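Local coordinates for protein beta-cardiotoxin OH-27 (Ophiophagus hannah, PDB 3PLC) that probably acts on the heart as a three-finger cardiotoxin of king cobra venom, an all-beta protein held together by four disulfides, at residues 3-9 with 37-41; 20-26 with 51-57. Residues are numbered along the deposited sequence.

Contact 1: residues 3-9 with 37-41; sequences CLNTPLP and IRGCI
In this three-finger toxin, the first finger leans on the edge strand of the three-stranded sheet here. Residues 3-9 leave strand 2-4 after Leu4 and run on as irregular loop, while 37-41 stays extended; Asn5 and Gly39 (CA to CA 4.7 Å) and Pro7 and Ile37 (6.0 Å) are level, and 386 Å² is buried. The strand contact centres on Leu4 O, 3.2 Å from the side-chain atom Arg38 CB and 3.4 Å from Gly39 CA in a CA-H...O contact; Gly39 N, 3.2 Å from Leu4 O, is too poorly angled for a hydrogen bond, and that carbonyl accepts one from Asn62. Arg38, which alone loses 131 Å², extends over the first finger with chi1 m and chi2 and chi3 t. Its aliphatic part packs on Leu4 (CB to Arg38 CD 3.7 Å), Leu4 CD1 covers one guanidinium face, and Arg38 NH1 donates to Thr6 O (3.0 Å, 149°) near the guanidinium plane. An ST turn shapes the loop: Leu8 N donates to Thr6 OG1 (2.8 Å), with Thr6 chi1 p. At the disulfide-rich core, Cys3 and Cys40, both chi1 m, belong to different disulfides, Cys3-Cys22 and Cys15-Cys40, yet Cys3 SG packs 3.5 Å from Cys40 SG.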
loop_
_atom_site.group_PDB
_atom_site.type_symbol
_atom_site.label_atom_id
_atom_site.label_comp_id
_atom_site.label_asym_id
_atom_site.label_seq_id
_atom_site.Cartn_x
_atom_site.Cartn_y
_atom_site.Cartn_z
ATOM N N CYS A 3 -4.229 4.947 -3.750
ATOM C CA CYS A 3 -2.943 4.483 -3.209
ATOM C C CYS A 3 -1.867 4.469 -4.259
ATOM O O CYS A 3 -2.180 4.219 -5.420
ATOM C CB CYS A 3 -3.032 3.056 -2.662
ATOM S SG CYS A 3 -4.093 2.796 -1.242
ATOM N N LEU A 4 -0.609 4.700 -3.851
ATOM C CA LEU A 4 0.532 4.502 -4.768
ATOM C C LEU A 4 0.619 3.008 -5.148
ATOM O O LEU A 4 0.386 2.109 -4.315
ATOM C CB LEU A 4 1.869 5.053 -4.209
ATOM C CG LEU A 4 2.000 6.599 -4.028
ATOM C CD1 LEU A 4 3.452 6.984 -3.866
ATOM C CD2 LEU A 4 1.476 7.358 -5.191
ATOM N N ASN A 5 1.008 2.775 -6.396
ATOM C CA ASN A 5 0.672 1.586 -7.128
ATOM C C ASN A 5 1.866 0.800 -7.670
ATOM O O ASN A 5 1.721 -0.365 -8.071
ATOM C CB ASN A 5 -0.151 2.021 -8.351
ATOM C CG ASN A 5 -0.971 0.906 -8.860
ATOM O OD1 ASN A 5 -0.934 -0.165 -8.265
ATOM N ND2 ASN A 5 -1.717 1.107 -9.925
ATOM N N THR A 6 3.014 1.468 -7.721
ATOM C CA THR A 6 4.157 1.016 -8.493
ATOM C C THR A 6 5.403 1.342 -7.690
ATOM O O THR A 6 5.315 2.047 -6.673
ATOM C CB THR A 6 4.258 1.767 -9.882
ATOM O OG1 THR A 6 4.676 3.119 -9.676
ATOM C CG2 THR A 6 2.967 1.760 -10.630
ATOM N N PRO A 7 6.584 0.849 -8.124
ATOM C CA PRO A 7 7.761 1.358 -7.397
ATOM C C PRO A 7 8.040 2.841 -7.692
ATOM O O PRO A 7 8.930 3.456 -7.101
ATOM C CB PRO A 7 8.896 0.468 -7.922
ATOM C CG PRO A 7 8.183 -0.785 -8.414
ATOM C CD PRO A 7 6.945 -0.254 -9.038
ATOM N N LEU A 8 7.279 3.426 -8.609
ATOM C CA LEU A 8 7.530 4.812 -8.981
ATOM C C LEU A 8 6.753 5.774 -8.060
ATOM O O LEU A 8 5.762 5.362 -7.454
ATOM C CB LEU A 8 7.262 5.019 -10.476
ATOM C CG LEU A 8 8.197 4.211 -11.395
ATOM C CD1 LEU A 8 7.477 3.555 -12.557
ATOM C CD2 LEU A 8 9.350 5.029 -11.920
ATOM N N PRO A 9 7.212 7.049 -7.958
ATOM C CA PRO A 9 6.810 8.071 -6.947
ATOM C C PRO A 9 5.396 8.695 -6.953
ATOM O O PRO A 9 4.976 9.287 -5.903
ATOM C CB PRO A 9 7.826 9.198 -7.152
ATOM C CG PRO A 9 8.382 8.966 -8.524
ATOM C CD PRO A 9 8.396 7.485 -8.718
ATOM N N ILE A 37 7.076 -2.940 -3.380
ATOM C CA ILE A 37 5.709 -3.067 -3.897
ATOM C C ILE A 37 4.676 -2.323 -3.010
ATOM O O ILE A 37 4.711 -2.372 -1.773
ATOM C CB ILE A 37 5.270 -4.555 -4.124
ATOM C CG1 ILE A 37 5.653 -5.424 -2.926
ATOM C CG2 ILE A 37 5.941 -5.145 -5.411
ATOM C CD1 ILE A 37 6.936 -6.276 -3.137
ATOM N N ARG A 38 3.766 -1.633 -3.696
ATOM C CA ARG A 38 2.798 -0.709 -3.116
ATOM C C ARG A 38 1.461 -1.037 -3.728
ATOM O O ARG A 38 1.408 -1.541 -4.824
ATOM C CB ARG A 38 3.191 0.711 -3.515
ATOM C CG ARG A 38 4.527 1.232 -2.979
ATOM C CD ARG A 38 4.669 2.676 -3.479
ATOM N NE ARG A 38 5.790 3.403 -2.913
ATOM C CZ ARG A 38 6.732 4.038 -3.627
ATOM N NH1 ARG A 38 6.684 4.043 -4.959
ATOM N NH2 ARG A 38 7.717 4.695 -3.012
ATOM N N GLY A 39 0.382 -0.805 -3.002
ATOM C CA GLY A 39 -0.965 -0.959 -3.541
ATOM C C GLY A 39 -2.041 -0.835 -2.481
ATOM O O GLY A 39 -1.758 -0.435 -1.337
ATOM N N CYS A 40 -3.278 -1.163 -2.856
ATOM C CA CYS A 40 -4.435 -1.039 -1.965
ATOM C C CYS A 40 -4.533 -2.261 -1.098
ATOM O O CYS A 40 -4.061 -3.335 -1.479
ATOM C CB CYS A 40 -5.738 -0.859 -2.768
ATOM S SG CYS A 40 -5.714 0.707 -3.574
ATOM N N ILE A 41 -5.169 -2.128 0.057
ATOM C CA ILE A 41 -5.312 -3.246 0.980
ATOM C C ILE A 41 -6.509 -3.072 1.926
ATOM O O ILE A 41 -7.004 -1.976 2.097
ATOM C CB ILE A 41 -4.012 -3.449 1.786
ATOM C CG1 ILE A 41 -3.404 -4.831 1.528
ATOM C CG2 ILE A 41 -4.242 -3.198 3.260
ATOM C CD1 ILE A 41 -4.412 -5.927 1.283
#

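Contact 2: residues 20-26 with 51-57; sequences DKCVKMT and VEVLCCD
Two antiparallel strands pair here, the central strand 21-25 of the three-stranded sheet with its edge strand 53-56, joining the second finger of the three-finger fold to the returning strand of the third. Their axes approach to 4.8 Å with N-to-C directions 160° apart, and 591 Å² is buried. Cys22-Cys56 (CA to CA 5.6 Å) and Lys24-Leu54 (5.2 Å) are hydrogen-bonded pairs; Val23-Cys55 (4.6 Å) and Met25-Val53 (4.9 Å) are non-hydrogen-bonded. The ladder comprises Cys22 N to Cys56 O 3.1 Å, Cys56 N to Cys22 O 3.2 Å, Lys24 N to Leu54 O 3.1 Å and Leu54 N to Lys24 O 3.0 Å, continued by Thr26 N to Glu52 O 3.1 Å and Glu52 N to Thr26 O 3.2 Å. Between these rungs, CA-H...O contacts join Val23 CA to Leu54 O (3.2 Å), Cys55 CA to Cys22 O (3.4 Å) and Met25 CA to Glu52 O (3.3 Å). On the other edge of 20-26, toward strand 37-41, Asp20 and Lys21 both face Ile41 in a classic beta bulge. On one face Val23 (chi1 p) meets Val53 (chi1 t), CG2 to CG1 3.6 Å, and Cys55, CG2 to SG 4.2 Å; Met25 CE lies 4.0 Å from Val53 CG2. On the other, Cys22 CB packs 4.1 Å from Cys56 SG, and Lys24, chi1 and chi2 t, hydrogen-bonds through NZ to Asn62 O. The six backbone hydrogen bonds fix the register, while disulfides from Cys22 to Cys3, Cys55 to Cys44 and Cys56 to Cys61 anchor both strands to other parts of the chain.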
loop_
_atom_site.group_PDB
_atom_site.type_symbol
_atom_site.label_atom_id
_atom_site.label_comp_id
_atom_site.label_asym_id
_atom_site.label_seq_id
_atom_site.Cartn_x
_atom_site.Cartn_y
_atom_site.Cartn_z
ATOM N N ASP A 20 -9.518 0.078 2.068
ATOM C CA ASP A 20 -9.444 1.465 2.534
ATOM C C ASP A 20 -8.047 1.885 2.954
ATOM O O ASP A 20 -7.865 2.990 3.428
ATOM C CB ASP A 20 -10.445 1.701 3.688
ATOM C CG ASP A 20 -11.851 1.989 3.193
ATOM O OD1 ASP A 20 -11.978 2.455 2.033
ATOM O OD2 ASP A 20 -12.833 1.752 3.954
ATOM N N LYS A 21 -7.065 1.008 2.739
ATOM C CA LYS A 21 -5.689 1.208 3.198
ATOM C C LYS A 21 -4.627 1.021 2.103
ATOM O O LYS A 21 -4.881 0.440 1.050
ATOM C CB LYS A 21 -5.408 0.292 4.397
ATOM C CG LYS A 21 -5.896 0.877 5.713
ATOM C CD LYS A 21 -6.086 -0.147 6.809
ATOM C CE LYS A 21 -7.186 0.360 7.759
ATOM N NZ LYS A 21 -7.008 -0.057 9.177
ATOM N N CYS A 22 -3.428 1.548 2.358
ATOM C CA CYS A 22 -2.381 1.569 1.354
ATOM C C CYS A 22 -1.200 0.930 2.022
ATOM O O CYS A 22 -1.044 1.029 3.222
ATOM C CB CYS A 22 -2.020 3.002 0.931
ATOM S SG CYS A 22 -3.370 3.955 0.248
ATOM N N VAL A 23 -0.343 0.302 1.231
ATOM C CA VAL A 23 0.744 -0.470 1.799
ATOM C C VAL A 23 1.954 -0.289 0.914
ATOM O O VAL A 23 1.825 -0.109 -0.289
ATOM C CB VAL A 23 0.324 -1.980 1.983
ATOM C CG1 VAL A 23 -0.094 -2.636 0.653
ATOM C CG2 VAL A 23 1.408 -2.783 2.740
ATOM N N LYS A 24 3.122 -0.270 1.535
ATOM C CA LYS A 24 4.423 -0.225 0.880
ATOM C C LYS A 24 5.085 -1.393 1.510
ATOM O O LYS A 24 5.143 -1.502 2.737
ATOM C CB LYS A 24 5.208 1.035 1.289
ATOM C CG LYS A 24 6.391 1.438 0.384
ATOM C CD LYS A 24 7.192 2.640 0.971
ATOM C CE LYS A 24 6.920 3.981 0.184
ATOM N NZ LYS A 24 6.877 5.359 0.919
ATOM N N MET A 25 5.574 -2.286 0.670
ATOM C CA MET A 25 6.206 -3.503 1.129
ATOM C C MET A 25 7.640 -3.465 0.591
ATOM O O MET A 25 7.865 -3.112 -0.573
ATOM C CB MET A 25 5.409 -4.716 0.606
ATOM C CG MET A 25 4.440 -5.326 1.636
ATOM S SD MET A 25 3.110 -6.322 0.929
ATOM C CE MET A 25 2.252 -6.820 2.393
ATOM N N THR A 26 8.618 -3.784 1.430
ATOM C CA THR A 26 10.000 -3.733 0.937
ATOM C C THR A 26 10.803 -4.993 1.239
ATOM O O THR A 26 10.676 -5.571 2.313
ATOM C CB THR A 26 10.768 -2.406 1.319
ATOM O OG1 THR A 26 11.822 -2.697 2.245
ATOM C CG2 THR A 26 9.829 -1.305 1.878
ATOM N N VAL A 51 10.509 -9.270 5.041
ATOM C CA VAL A 51 9.552 -8.390 4.387
ATOM C C VAL A 51 8.998 -7.378 5.392
ATOM O O VAL A 51 8.417 -7.761 6.420
ATOM C CB VAL A 51 8.352 -9.171 3.753
ATOM C CG1 VAL A 51 7.215 -8.216 3.373
ATOM C CG2 VAL A 51 8.788 -9.983 2.538
ATOM N N GLU A 52 9.172 -6.092 5.086
ATOM C CA GLU A 52 8.647 -5.029 5.941
ATOM C C GLU A 52 7.378 -4.402 5.395
ATOM O O GLU A 52 7.329 -3.999 4.231
ATOM C CB GLU A 52 9.675 -3.938 6.165
ATOM C CG GLU A 52 9.254 -2.921 7.211
ATOM C CD GLU A 52 10.237 -1.783 7.320
ATOM O OE1 GLU A 52 10.234 -0.912 6.418
ATOM O OE2 GLU A 52 11.016 -1.770 8.307
ATOM N N VAL A 53 6.376 -4.293 6.265
ATOM C CA VAL A 53 5.064 -3.745 5.906
ATOM C C VAL A 53 4.832 -2.371 6.523
ATOM O O VAL A 53 4.774 -2.250 7.747
ATOM C CB VAL A 53 3.915 -4.686 6.360
ATOM C CG1 VAL A 53 2.577 -4.180 5.835
ATOM C CG2 VAL A 53 4.147 -6.125 5.894
ATOM N N LEU A 54 4.713 -1.344 5.683
ATOM C CA LEU A 54 4.155 -0.063 6.107
ATOM C C LEU A 54 2.704 0.030 5.665
ATOM O O LEU A 54 2.392 -0.262 4.505
ATOM C CB LEU A 54 4.972 1.120 5.561
ATOM C CG LEU A 54 4.524 2.565 5.912
ATOM C CD1 LEU A 54 5.671 3.418 6.471
ATOM C CD2 LEU A 54 3.884 3.272 4.701
ATOM N N CYS A 55 1.820 0.399 6.594
ATOM C CA CYS A 55 0.376 0.512 6.317
ATOM C C CYS A 55 -0.100 1.807 6.882
ATOM O O CYS A 55 0.218 2.140 8.028
ATOM C CB CYS A 55 -0.467 -0.604 6.959
ATOM S SG CYS A 55 0.162 -2.214 6.727
ATOM N N CYS A 56 -0.890 2.509 6.069
ATOM C CA CYS A 56 -1.391 3.818 6.404
ATOM C C CYS A 56 -2.793 3.907 5.842
ATOM O O CYS A 56 -3.179 3.062 5.041
ATOM C CB CYS A 56 -0.457 4.875 5.834
ATOM S SG CYS A 56 -0.004 4.685 4.085
ATOM N N ASP A 57 -3.564 4.902 6.258
ATOM C CA ASP A 57 -4.983 4.949 5.919
ATOM C C ASP A 57 -5.488 6.240 5.243
ATOM O O ASP A 57 -6.671 6.592 5.357
ATOM C CB ASP A 57 -5.826 4.620 7.168
ATOM C CG ASP A 57 -5.640 5.625 8.288
ATOM O OD1 ASP A 57 -5.365 6.802 8.000
ATOM O OD2 ASP A 57 -5.791 5.234 9.466
#

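How the contacts relate
From the N terminus, residues 3-9 lead into the first finger, 20-26 enter the second, 37-41 return from it and 51-57 return from the third. Contact 1 closes the chain over 27 intervening residues and contact 2 over 24; their segments alternate, so the loops cross rather than nest. Strands 21-25 and 37-41 are sheet neighbours, tied by a probable hydrogen bond from Met25 N to Ile37 O (2.6 Å), while Arg38 NE packs 3.3 Å from Lys24 CE. The Cys3-Cys22 disulfide (SG to SG 2.0 Å) bonds the two contacts covalently, joining the first finger's base to the central strand of the sheet.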